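Local coordinates for protein giardin subunit alpha-1 (Giardia intestinalis, PDB 4EVF) that binds calcium and, in a calcium-dependent way, phospholipids such as phosphatidylserine, as an annexin involved in parasite attachment and cytoskeletal remodelling, at residues Ala172-Phe177 against Ala206-Lys211. Residues are numbered along the deposited sequence; the frame is centred on the assembly and turned at random.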
loop_
_atom_site.group_PDB
_atom_site.type_symbol
_atom_site.label_atom_id
_atom_site.label_comp_id
_atom_site.label_asym_id
_atom_site.label_seq_id
_atom_site.Cartn_x
_atom_site.Cartn_y
_atom_site.Cartn_z
ATOM N N ALA A 172 20.286 -13.909 -8.309
ATOM C CA ALA A 172 19.282 -14.430 -9.241
ATOM C C ALA A 172 18.255 -15.287 -8.493
ATOM O O ALA A 172 17.047 -15.187 -8.742
ATOM C CB ALA A 172 19.938 -15.224 -10.382
ATOM N N TYR A 173 18.732 -16.115 -7.569
ATOM C CA TYR A 173 17.844 -16.969 -6.766
ATOM C C TYR A 173 16.963 -16.102 -5.868
ATOM O O TYR A 173 15.784 -16.398 -5.641
ATOM C CB TYR A 173 18.679 -17.925 -5.910
ATOM C CG TYR A 173 17.893 -18.965 -5.138
ATOM C CD1 TYR A 173 17.799 -20.271 -5.601
ATOM C CD2 TYR A 173 17.265 -18.648 -3.936
ATOM C CE1 TYR A 173 17.093 -21.224 -4.908
ATOM C CE2 TYR A 173 16.548 -19.597 -3.230
ATOM C CZ TYR A 173 16.465 -20.889 -3.729
ATOM O OH TYR A 173 15.764 -21.850 -3.046
ATOM N N LEU A 174 17.553 -15.030 -5.349
ATOM C CA LEU A 174 16.852 -14.111 -4.463
ATOM C C LEU A 174 15.691 -13.412 -5.168
ATOM O O LEU A 174 14.588 -13.311 -4.619
ATOM C CB LEU A 174 17.833 -13.090 -3.916
ATOM C CG LEU A 174 18.490 -13.338 -2.558
ATOM C CD1 LEU A 174 18.538 -14.784 -2.125
ATOM C CD2 LEU A 174 19.880 -12.663 -2.509
ATOM N N ILE A 175 15.942 -12.934 -6.383
ATOM C CA ILE A 175 14.941 -12.201 -7.145
ATOM C C ILE A 175 13.776 -13.126 -7.492
ATOM O O ILE A 175 12.608 -12.765 -7.360
ATOM C CB ILE A 175 15.559 -11.588 -8.415
ATOM C CG1 ILE A 175 16.564 -10.491 -8.039
ATOM C CG2 ILE A 175 14.492 -11.016 -9.319
ATOM C CD1 ILE A 175 17.527 -10.130 -9.160
ATOM N N ASP A 176 14.109 -14.329 -7.933
ATOM C CA ASP A 176 13.098 -15.314 -8.280
ATOM C C ASP A 176 12.342 -15.769 -7.035
ATOM O O ASP A 176 11.133 -15.919 -7.068
ATOM C CB ASP A 176 13.749 -16.513 -8.971
ATOM C CG ASP A 176 12.755 -17.599 -9.284
ATOM O OD1 ASP A 176 12.079 -17.484 -10.327
ATOM O OD2 ASP A 176 12.640 -18.554 -8.482
ATOM N N PHE A 177 13.051 -15.982 -5.930
ATOM C CA PHE A 177 12.388 -16.424 -4.709
ATOM C C PHE A 177 11.373 -15.407 -4.187
ATOM O O PHE A 177 10.202 -15.720 -4.002
ATOM C CB PHE A 177 13.393 -16.749 -3.600
ATOM C CG PHE A 177 12.742 -17.100 -2.296
ATOM C CD1 PHE A 177 12.461 -16.114 -1.359
ATOM C CD2 PHE A 177 12.370 -18.410 -2.022
ATOM C CE1 PHE A 177 11.843 -16.437 -0.164
ATOM C CE2 PHE A 177 11.774 -18.733 -0.834
ATOM C CZ PHE A 177 11.497 -17.756 0.097
ATOM N N ALA A 206 19.741 -7.056 4.827
ATOM C CA ALA A 206 20.567 -5.907 5.154
ATOM C C ALA A 206 22.039 -6.182 4.853
ATOM O O ALA A 206 22.803 -5.264 4.550
ATOM C CB ALA A 206 20.371 -5.519 6.621
ATOM N N THR A 207 22.433 -7.448 4.927
ATOM C CA THR A 207 23.834 -7.811 4.738
ATOM C C THR A 207 24.248 -7.688 3.280
ATOM O O THR A 207 25.377 -7.301 2.985
ATOM C CB THR A 207 24.121 -9.248 5.215
ATOM O OG1 THR A 207 23.965 -9.333 6.642
ATOM C CG2 THR A 207 25.530 -9.657 4.835
ATOM N N ILE A 208 23.329 -8.015 2.374
ATOM C CA ILE A 208 23.637 -8.067 0.948
ATOM C C ILE A 208 23.202 -6.823 0.156
ATOM O O ILE A 208 23.828 -6.486 -0.849
ATOM C CB ILE A 208 23.034 -9.324 0.283
ATOM C CG1 ILE A 208 23.392 -9.351 -1.205
ATOM C CG2 ILE A 208 21.522 -9.345 0.469
ATOM C CD1 ILE A 208 23.124 -10.669 -1.888
ATOM N N TYR A 209 22.153 -6.141 0.613
ATOM C CA TYR A 209 21.585 -5.003 -0.119
ATOM C C TYR A 209 21.638 -3.658 0.633
ATOM O O TYR A 209 21.530 -3.610 1.853
ATOM C CB TYR A 209 20.135 -5.302 -0.501
ATOM C CG TYR A 209 19.974 -6.303 -1.625
ATOM C CD1 TYR A 209 20.730 -6.205 -2.793
ATOM C CD2 TYR A 209 19.057 -7.350 -1.520
ATOM C CE1 TYR A 209 20.577 -7.130 -3.836
ATOM C CE2 TYR A 209 18.898 -8.270 -2.552
ATOM C CZ TYR A 209 19.654 -8.161 -3.703
ATOM O OH TYR A 209 19.468 -9.097 -4.717
ATOM N N THR A 210 21.783 -2.569 -0.121
ATOM C CA THR A 210 21.626 -1.219 0.416
ATOM C C THR A 210 20.659 -0.383 -0.425
ATOM O O THR A 210 20.332 -0.740 -1.558
ATOM C CB THR A 210 22.972 -0.474 0.446
ATOM O OG1 THR A 210 23.482 -0.375 -0.888
ATOM C CG2 THR A 210 23.982 -1.226 1.321
ATOM N N LYS A 211 20.226 0.744 0.127
ATOM C CA LYS A 211 19.461 1.723 -0.629
ATOM C C LYS A 211 18.196 1.104 -1.216
ATOM O O LYS A 211 17.496 0.364 -0.525
ATOM C CB LYS A 211 20.343 2.376 -1.701
ATOM C CG LYS A 211 21.493 3.207 -1.106
ATOM C CD LYS A 211 22.432 3.719 -2.179
ATOM C CE LYS A 211 23.451 4.687 -1.593
ATOM N NZ LYS A 211 24.328 5.266 -2.650
#
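Leu174 meets Ile208 and Tyr209 where helix 171-180 faces the C-terminal end of helix 201-208, both in the predicted third repeat of this all-helical annexin fold. The contact is small, burying 118 Å² over both sides, and rests on few atoms. Leu174 points from its helix toward the other segment, and its CB lies 4.4 Å from Tyr209 OH. At CG the chain branches, moving slightly farther from that oxygen, 4.9 Å between Leu174 CG and Tyr209 OH. Of the two methyls, CD1 stays away from Ile208, whereas CD2 carries the contact: it touches Ile208 CD1 at 3.9 Å, the two side chains reaching toward each other tip to tip. The same methyl approaches the phenol, with Leu174 CD2 at 4.2 Å from Tyr209 OH. Ile208 is extended, its CG1 anti to the backbone N (chi1 -179°), which carries CD1 out to the leucine. The backbone leaves helical geometry at Tyr209, whose ring then extends toward helix 171-180 and also stacks with Phe217 of helix 211-225. Leu174 also packs against Ala165 of helix 155-167. Ile175 CG1 comes no nearer than 4.6 Å to Tyr209 OH, an oxygen hydrogen-bonded to Asp135 OD1 at the start of helix 135-145.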